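Local coordinates for putative vitamin-B12 independent methionine synthase family protein (PDB 1YPX) that probably binds zinc and transfers a methyl group from a methylated folate to homocysteine, as cobalamin-independent methionine synthases do, at residues A141-R146 against D187-Y193; K218-N222 against G262-I266; G297-S301 against K353-V357. Residue numbers count along the deposited sequence, not the author numbering.

Contact 1: A141-R146 against D187-Y193; sequences AMLHYR and DDTSWSY
Two neighbouring strand exits of the TIM-barrel-like fold meet here: helix 141-146, just after strand 132-138, packs on the end of strand 183-188 and the turn that follows. The helix has weak i to i+4 bonds (Y145 N to A141 O 3.4 Å, R146 N to M142 O 3.3 Å). The closest CA pair is M142 and D188, 6.3 Å apart. D187 is extended (phi/psi -90/111), and its O lies 3.5 Å from CG of selenomethionine M142. D188 makes an Asx turn: its OD2 accepts from S190 N at 3.0 Å and S190 OG at 2.7 Å, while OD1 takes a weak bond from W191 NE1 at 2.8 Å. S139 OG hydrogen-bonds D188 OD1 from outside the two segments. T189 CG2 meets M142 SE at 3.3 Å; chi1 m and chi2 m carry SE there, and chi3 p sets the CE beyond it. S190 (chi1 p) points its CB toward the helix; 190-193 is a weakly bonded helical turn. Y193 (chi1 m) presents a ring face to the edge of Y145 (chi1 t), centroids 5.2 Å apart, planes at 64°. No hydrogen bond crosses: D188 organises its own turn, and selenomethionine and aromatic packing hold the helix against it.

Contact 2: K218-N222 against G262-I266; sequences KNLIN and GKLNI
Two lysines run side by side at one end of this contact, K218 CD 3.4 Å from K263 CD and K218 NZ 4.5 Å from K263 NZ, like charges that K218 offsets by a salt bridge to E215. The first segment is a full helical turn inside helix 213-224; the second is irregular chain between helix 258-261 and strand 268-272, with N265 (phi/psi -88/52) at the centre of an inverse gamma turn. In register, K218 CA lies 6.0 Å from L264 CA and N222 CA 5.9 Å from N265 CA. With chi1 m, N222 reaches the loop backbone: its OD1 accepts from N265 N at 2.6 Å, and its ND2 gives a weak bond to K263 O at 3.3 Å. Alongside the N222 bonds, I221 CG2 meets L264 CD1 at 3.4 Å. A water donates to N222 O at 3.1 Å and weakly accepts from N265 ND2 at 3.3 Å. The side-chain amide of N222 thus accepts from one loop main-chain group and donates, weakly, to another, joining helix 213-224 to the chain that leads into strand 268-272.

Contact 3: G297-S301 against K353-V357; sequences GLITS and KLRYV
This is a buried strand-to-helix packing contact, where the end of strand 293-299 and the residues after it pack against helix 347-364, the last helix of the chain. The axes of strand 297-299 and helix 353-357 approach to 10.1 Å, with their directions at 120°, so the helix crosses the strand obliquely; I299 CA and K353 CA are 7.4 Å apart. I299 (chi1 m, chi2 p) points at the helix and fits among three of its side chains: CG2 lies 4.1 Å from K353 CB, and CG1 lies 4.1 Å from Y356 CD1 and 4.0 Å from V357 CG2. In this TIM-barrel-like fold the strand belongs to the parallel barrel sheet, beside strand 328-332, whose P332 touches both I299 and V357. Past the strand end, T300 brings its backbone to K353. The lysine, m at chi1, t at chi2 and chi3, and m at chi4, gives a weak hydrogen bond from NZ to T300 O at 3.0 Å. Its stronger partner is E307, which forms a salt bridge with K353 NZ and also accepts a hydrogen bond from T300 OG1.

Contacts 1 and 2 adjoin, their centres 14 Å apart: helix 213-224, which carries one side of contact 2, also packs against contact 1. A141 CA is 3.5 Å from L220 CD2, A141 CB is 4.1 Å from I221 CD1, and W191 CH2 is 4.0 Å from K218 N, so the two form one packed block. Contact 3 stands apart, 25 Å from contact 1 and 28 Å from contact 2 between centres, yet reaches the same parallel sheet as contact 1. H237, C239 and C334 could form an empty metal site, consistent with the zinc binding expected of the family; D187 of contact 1 touches H237, and S301 OG of contact 3 hydrogen-bonds the backbone N of C334.

Contact 1: A141-R146 against D187-Y193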
loop_
_atom_site.group_PDB
_atom_site.type_symbol
_atom_site.label_atom_id
_atom_site.label_comp_id
_atom_site.label_asym_id
_atom_site.label_seq_id
_atom_site.Cartn_x
_atom_site.Cartn_y
_atom_site.Cartn_z
ATOM N N ALA A 141 -2.671 -4.080 11.203
ATOM C CA ALA A 141 -3.461 -3.288 12.136
ATOM C C ALA A 141 -4.833 -2.981 11.558
ATOM O O ALA A 141 -5.707 -2.461 12.252
ATOM C CB ALA A 141 -2.736 -1.987 12.474
HETATM N N MSE A 142 -5.013 -3.290 10.282
HETATM C CA MSE A 142 -6.288 -3.051 9.621
HETATM C C MSE A 142 -7.317 -4.101 10.044
HETATM O O MSE A 142 -8.524 -3.849 10.012
HETATM C CB MSE A 142 -6.101 -3.056 8.100
HETATM C CG MSE A 142 -5.558 -1.745 7.552
HETATM SE SE MSE A 142 -6.951 -0.401 7.238
HETATM C CE MSE A 142 -7.350 0.137 9.049
ATOM N N LEU A 143 -6.829 -5.271 10.457
ATOM C CA LEU A 143 -7.697 -6.360 10.903
ATOM C C LEU A 143 -8.143 -6.101 12.327
ATOM O O LEU A 143 -9.294 -6.349 12.689
ATOM C CB LEU A 143 -6.962 -7.705 10.855
ATOM C CG LEU A 143 -7.766 -8.925 11.310
ATOM C CD1 LEU A 143 -9.064 -8.993 10.546
ATOM C CD2 LEU A 143 -6.970 -10.185 11.090
ATOM N N HIS A 144 -7.210 -5.615 13.132
ATOM C CA HIS A 144 -7.486 -5.310 14.524
ATOM C C HIS A 144 -8.666 -4.356 14.633
ATOM O O HIS A 144 -9.595 -4.595 15.403
ATOM C CB HIS A 144 -6.244 -4.694 15.167
ATOM C CG HIS A 144 -6.448 -4.237 16.577
ATOM N ND1 HIS A 144 -7.122 -3.077 16.895
ATOM C CD2 HIS A 144 -6.037 -4.769 17.753
ATOM C CE1 HIS A 144 -7.113 -2.911 18.207
ATOM N NE2 HIS A 144 -6.460 -3.923 18.751
ATOM N N TYR A 145 -8.634 -3.287 13.846
ATOM C CA TYR A 145 -9.701 -2.303 13.879
ATOM C C TYR A 145 -10.977 -2.753 13.188
ATOM O O TYR A 145 -11.938 -3.145 13.848
ATOM C CB TYR A 145 -9.232 -0.979 13.269
ATOM C CG TYR A 145 -10.309 0.092 13.221
ATOM C CD1 TYR A 145 -11.126 0.347 14.332
ATOM C CD2 TYR A 145 -10.506 0.859 12.070
ATOM C CE1 TYR A 145 -12.117 1.342 14.297
ATOM C CE2 TYR A 145 -11.491 1.855 12.025
ATOM C CZ TYR A 145 -12.290 2.091 13.138
ATOM O OH TYR A 145 -13.253 3.074 13.087
ATOM N N ARG A 146 -10.982 -2.689 11.861
ATOM C CA ARG A 146 -12.152 -3.058 11.071
ATOM C C ARG A 146 -12.640 -4.493 11.284
ATOM O O ARG A 146 -13.632 -4.916 10.686
ATOM C CB ARG A 146 -11.871 -2.815 9.583
ATOM C CG ARG A 146 -11.795 -1.339 9.189
ATOM C CD ARG A 146 -12.804 -0.988 8.091
ATOM N NE ARG A 146 -14.187 -1.097 8.554
ATOM C CZ ARG A 146 -14.754 -0.278 9.439
ATOM N NH1 ARG A 146 -14.060 0.726 9.963
ATOM N NH2 ARG A 146 -16.017 -0.468 9.807
ATOM N N ASP A 187 -1.098 -1.121 3.192
ATOM C CA ASP A 187 -2.040 -0.017 3.124
ATOM C C ASP A 187 -2.715 0.100 4.479
ATOM O O ASP A 187 -3.472 -0.770 4.893
ATOM C CB ASP A 187 -3.050 -0.246 1.997
ATOM C CG ASP A 187 -2.477 0.115 0.633
ATOM O OD1 ASP A 187 -1.232 0.076 0.473
ATOM O OD2 ASP A 187 -3.259 0.436 -0.293
ATOM N N ASP A 188 -2.405 1.172 5.189
ATOM C CA ASP A 188 -2.972 1.343 6.497
ATOM C C ASP A 188 -3.721 2.644 6.624
ATOM O O ASP A 188 -3.115 3.706 6.720
ATOM C CB ASP A 188 -1.872 1.274 7.541
ATOM C CG ASP A 188 -2.406 0.918 8.887
ATOM O OD1 ASP A 188 -1.644 0.406 9.730
ATOM O OD2 ASP A 188 -3.607 1.149 9.098
ATOM N N THR A 189 -5.044 2.560 6.635
ATOM C CA THR A 189 -5.858 3.757 6.746
ATOM C C THR A 189 -6.364 3.979 8.168
ATOM O O THR A 189 -7.192 4.862 8.397
ATOM C CB THR A 189 -7.070 3.687 5.807
ATOM O OG1 THR A 189 -7.746 4.949 5.815
ATOM C CG2 THR A 189 -8.038 2.608 6.260
ATOM N N SER A 190 -5.852 3.188 9.114
ATOM C CA SER A 190 -6.272 3.279 10.512
ATOM C C SER A 190 -5.676 4.457 11.278
ATOM O O SER A 190 -6.328 5.021 12.153
ATOM C CB SER A 190 -5.959 1.966 11.260
ATOM O OG SER A 190 -4.574 1.790 11.507
ATOM N N TRP A 191 -4.448 4.834 10.949
ATOM C CA TRP A 191 -3.799 5.942 11.634
ATOM C C TRP A 191 -4.501 7.271 11.379
ATOM O O TRP A 191 -4.504 8.141 12.243
ATOM C CB TRP A 191 -2.334 6.046 11.207
ATOM C CG TRP A 191 -1.570 4.762 11.362
ATOM C CD1 TRP A 191 -1.572 3.706 10.508
ATOM C CD2 TRP A 191 -0.704 4.403 12.447
ATOM N NE1 TRP A 191 -0.758 2.708 10.988
ATOM C CE2 TRP A 191 -0.211 3.109 12.176
ATOM C CE3 TRP A 191 -0.296 5.049 13.620
ATOM C CZ2 TRP A 191 0.671 2.446 13.035
ATOM C CZ3 TRP A 191 0.577 4.394 14.471
ATOM C CH2 TRP A 191 1.054 3.103 14.173
ATOM N N SER A 192 -5.094 7.432 10.202
ATOM C CA SER A 192 -5.781 8.681 9.882
ATOM C C SER A 192 -6.904 8.957 10.878
ATOM O O SER A 192 -7.158 10.107 11.237
ATOM C CB SER A 192 -6.349 8.642 8.456
ATOM O OG SER A 192 -7.424 7.729 8.329
ATOM N N TYR A 193 -7.566 7.898 11.334
ATOM C CA TYR A 193 -8.660 8.046 12.284
ATOM C C TYR A 193 -8.263 8.791 13.552
ATOM O O TYR A 193 -8.952 9.720 13.971
ATOM C CB TYR A 193 -9.233 6.682 12.653
ATOM C CG TYR A 193 -10.038 6.054 11.543
ATOM C CD1 TYR A 193 -9.411 5.379 10.493
ATOM C CD2 TYR A 193 -11.432 6.138 11.540
ATOM C CE1 TYR A 193 -10.154 4.796 9.469
ATOM C CE2 TYR A 193 -12.184 5.562 10.521
ATOM C CZ TYR A 193 -11.539 4.890 9.490
ATOM O OH TYR A 193 -12.283 4.296 8.498
#

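Contact 2: K218-N222 against G262-I266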
loop_
_atom_site.group_PDB
_atom_site.type_symbol
_atom_site.label_atom_id
_atom_site.label_comp_id
_atom_site.label_asym_id
_atom_site.label_seq_id
_atom_site.Cartn_x
_atom_site.Cartn_y
_atom_site.Cartn_z
ATOM N N LYS A 218 2.143 -0.030 16.395
ATOM C CA LYS A 218 3.582 0.048 16.144
ATOM C C LYS A 218 4.253 -1.286 16.455
ATOM O O LYS A 218 5.115 -1.750 15.705
ATOM C CB LYS A 218 4.229 1.143 16.993
ATOM C CG LYS A 218 5.755 1.112 16.958
ATOM C CD LYS A 218 6.346 1.493 18.309
ATOM C CE LYS A 218 5.978 0.473 19.398
ATOM N NZ LYS A 218 6.300 0.940 20.793
ATOM N N ASN A 219 3.861 -1.900 17.563
ATOM C CA ASN A 219 4.431 -3.181 17.952
ATOM C C ASN A 219 3.902 -4.298 17.063
ATOM O O ASN A 219 4.607 -5.264 16.777
ATOM C CB ASN A 219 4.099 -3.476 19.415
ATOM C CG ASN A 219 4.706 -2.460 20.365
ATOM O OD1 ASN A 219 5.926 -2.369 20.497
ATOM N ND2 ASN A 219 3.854 -1.686 21.027
ATOM N N LEU A 220 2.654 -4.160 16.629
ATOM C CA LEU A 220 2.032 -5.152 15.756
ATOM C C LEU A 220 2.740 -5.189 14.404
ATOM O O LEU A 220 3.074 -6.264 13.891
ATOM C CB LEU A 220 0.555 -4.816 15.548
ATOM C CG LEU A 220 -0.181 -5.664 14.510
ATOM C CD1 LEU A 220 -0.060 -7.146 14.850
ATOM C CD2 LEU A 220 -1.645 -5.244 14.466
ATOM N N ILE A 221 2.968 -3.997 13.848
ATOM C CA ILE A 221 3.624 -3.837 12.562
ATOM C C ILE A 221 5.064 -4.318 12.608
ATOM O O ILE A 221 5.474 -5.156 11.802
ATOM C CB ILE A 221 3.684 -2.366 12.120
ATOM C CG1 ILE A 221 2.298 -1.713 12.187
ATOM C CG2 ILE A 221 4.312 -2.282 10.746
ATOM C CD1 ILE A 221 1.197 -2.508 11.554
ATOM N N ASN A 222 5.846 -3.784 13.541
ATOM C CA ASN A 222 7.246 -4.191 13.617
ATOM C C ASN A 222 7.359 -5.701 13.774
ATOM O O ASN A 222 8.213 -6.332 13.151
ATOM C CB ASN A 222 7.978 -3.473 14.766
ATOM C CG ASN A 222 8.210 -1.986 14.483
ATOM O OD1 ASN A 222 8.570 -1.598 13.364
ATOM N ND2 ASN A 222 8.019 -1.150 15.506
ATOM N N GLY A 262 9.562 7.442 13.601
ATOM C CA GLY A 262 10.651 7.207 14.529
ATOM C C GLY A 262 10.737 5.788 15.062
ATOM O O GLY A 262 11.831 5.265 15.272
ATOM N N LYS A 263 9.587 5.154 15.267
ATOM C CA LYS A 263 9.547 3.802 15.807
ATOM C C LYS A 263 9.308 2.677 14.794
ATOM O O LYS A 263 9.860 1.583 14.927
ATOM C CB LYS A 263 8.486 3.737 16.909
ATOM C CG LYS A 263 8.758 4.657 18.094
ATOM C CD LYS A 263 7.725 4.470 19.208
ATOM C CE LYS A 263 7.967 5.437 20.376
ATOM N NZ LYS A 263 6.884 5.397 21.406
ATOM N N LEU A 264 8.484 2.949 13.789
ATOM C CA LEU A 264 8.150 1.967 12.754
ATOM C C LEU A 264 9.370 1.553 11.935
ATOM O O LEU A 264 10.038 2.400 11.349
ATOM C CB LEU A 264 7.096 2.556 11.821
ATOM C CG LEU A 264 5.900 1.678 11.500
ATOM C CD1 LEU A 264 6.391 0.356 10.933
ATOM C CD2 LEU A 264 5.084 1.462 12.757
ATOM N N ASN A 265 9.641 0.252 11.868
ATOM C CA ASN A 265 10.796 -0.254 11.121
ATOM C C ASN A 265 10.518 -0.526 9.653
ATOM O O ASN A 265 10.827 -1.600 9.127
ATOM C CB ASN A 265 11.325 -1.518 11.783
ATOM C CG ASN A 265 11.920 -1.234 13.128
ATOM O OD1 ASN A 265 12.781 -0.368 13.251
ATOM N ND2 ASN A 265 11.471 -1.952 14.145
ATOM N N ILE A 266 9.959 0.477 8.986
ATOM C CA ILE A 266 9.601 0.363 7.587
ATOM C C ILE A 266 10.573 1.108 6.663
ATOM O O ILE A 266 11.204 2.083 7.063
ATOM C CB ILE A 266 8.127 0.820 7.424
ATOM C CG1 ILE A 266 7.305 -0.349 6.900
ATOM C CG2 ILE A 266 8.006 2.026 6.531
ATOM C CD1 ILE A 266 5.822 -0.150 7.044
HETATM O O HOH W 1 11.020 -5.005 13.060
#

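Contact 3: G297-S301 against K353-V357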
loop_
_atom_site.group_PDB
_atom_site.type_symbol
_atom_site.label_atom_id
_atom_site.label_comp_id
_atom_site.label_asym_id
_atom_site.label_seq_id
_atom_site.Cartn_x
_atom_site.Cartn_y
_atom_site.Cartn_z
ATOM N N GLY A 297 3.044 12.390 -1.739
ATOM C CA GLY A 297 1.959 12.305 -2.700
ATOM C C GLY A 297 1.416 13.677 -3.006
ATOM O O GLY A 297 0.344 14.052 -2.524
ATOM N N LEU A 298 2.156 14.430 -3.815
ATOM C CA LEU A 298 1.771 15.793 -4.176
ATOM C C LEU A 298 0.950 15.907 -5.452
ATOM O O LEU A 298 0.540 17.006 -5.816
ATOM C CB LEU A 298 3.024 16.659 -4.315
ATOM C CG LEU A 298 4.058 16.480 -3.204
ATOM C CD1 LEU A 298 5.217 17.450 -3.412
ATOM C CD2 LEU A 298 3.397 16.715 -1.860
ATOM N N ILE A 299 0.715 14.792 -6.138
ATOM C CA ILE A 299 -0.063 14.829 -7.383
ATOM C C ILE A 299 -1.509 14.371 -7.160
ATOM O O ILE A 299 -1.752 13.206 -6.844
ATOM C CB ILE A 299 0.599 13.948 -8.505
ATOM C CG1 ILE A 299 1.803 14.668 -9.143
ATOM C CG2 ILE A 299 -0.397 13.687 -9.631
ATOM C CD1 ILE A 299 2.902 15.091 -8.186
ATOM N N THR A 300 -2.459 15.294 -7.318
ATOM C CA THR A 300 -3.882 14.987 -7.141
ATOM C C THR A 300 -4.260 13.839 -8.060
ATOM O O THR A 300 -4.086 13.921 -9.274
ATOM C CB THR A 300 -4.790 16.202 -7.484
ATOM O OG1 THR A 300 -4.564 16.604 -8.840
ATOM C CG2 THR A 300 -4.497 17.374 -6.557
ATOM N N SER A 301 -4.780 12.773 -7.469
ATOM C CA SER A 301 -5.167 11.591 -8.221
ATOM C C SER A 301 -6.679 11.428 -8.324
ATOM O O SER A 301 -7.178 10.372 -8.735
ATOM C CB SER A 301 -4.557 10.354 -7.564
ATOM O OG SER A 301 -4.878 10.308 -6.183
ATOM N N LYS A 353 -1.176 11.875 -15.615
ATOM C CA LYS A 353 -0.659 12.331 -14.342
ATOM C C LYS A 353 0.530 11.462 -13.919
ATOM O O LYS A 353 1.375 11.901 -13.141
ATOM C CB LYS A 353 -1.759 12.296 -13.284
ATOM C CG LYS A 353 -2.832 13.344 -13.497
ATOM C CD LYS A 353 -3.911 13.238 -12.439
ATOM C CE LYS A 353 -4.573 14.586 -12.188
ATOM N NZ LYS A 353 -3.584 15.585 -11.664
ATOM N N LEU A 354 0.599 10.231 -14.433
ATOM C CA LEU A 354 1.714 9.341 -14.097
ATOM C C LEU A 354 2.991 9.753 -14.817
ATOM O O LEU A 354 4.066 9.776 -14.223
ATOM C CB LEU A 354 1.384 7.886 -14.437
ATOM C CG LEU A 354 0.479 7.137 -13.451
ATOM C CD1 LEU A 354 0.291 5.701 -13.917
ATOM C CD2 LEU A 354 1.093 7.173 -12.064
ATOM N N ARG A 355 2.859 10.084 -16.098
ATOM C CA ARG A 355 3.990 10.516 -16.895
ATOM C C ARG A 355 4.436 11.837 -16.269
ATOM O O ARG A 355 5.607 12.219 -16.333
ATOM C CB ARG A 355 3.554 10.733 -18.347
ATOM C CG ARG A 355 2.418 9.814 -18.797
ATOM C CD ARG A 355 2.128 9.936 -20.293
ATOM N NE ARG A 355 3.002 9.082 -21.092
ATOM C CZ ARG A 355 2.592 7.996 -21.743
ATOM N NH1 ARG A 355 3.457 7.265 -22.452
ATOM N NH2 ARG A 355 1.308 7.652 -21.692
ATOM N N TYR A 356 3.487 12.533 -15.653
ATOM C CA TYR A 356 3.779 13.804 -14.995
ATOM C C TYR A 356 4.687 13.528 -13.784
ATOM O O TYR A 356 5.634 14.275 -13.514
ATOM C CB TYR A 356 2.469 14.465 -14.556
ATOM C CG TYR A 356 2.606 15.886 -14.049
ATOM C CD1 TYR A 356 1.917 16.294 -12.910
ATOM C CD2 TYR A 356 3.373 16.834 -14.732
ATOM C CE1 TYR A 356 1.975 17.601 -12.460
ATOM C CE2 TYR A 356 3.437 18.154 -14.286
ATOM C CZ TYR A 356 2.730 18.528 -13.148
ATOM O OH TYR A 356 2.749 19.832 -12.704
ATOM N N VAL A 357 4.388 12.451 -13.060
ATOM C CA VAL A 357 5.194 12.043 -11.915
ATOM C C VAL A 357 6.589 11.646 -12.419
ATOM O O VAL A 357 7.602 12.008 -11.827
ATOM C CB VAL A 357 4.565 10.829 -11.193
ATOM C CG1 VAL A 357 5.540 10.286 -10.158
ATOM C CG2 VAL A 357 3.238 11.227 -10.530
#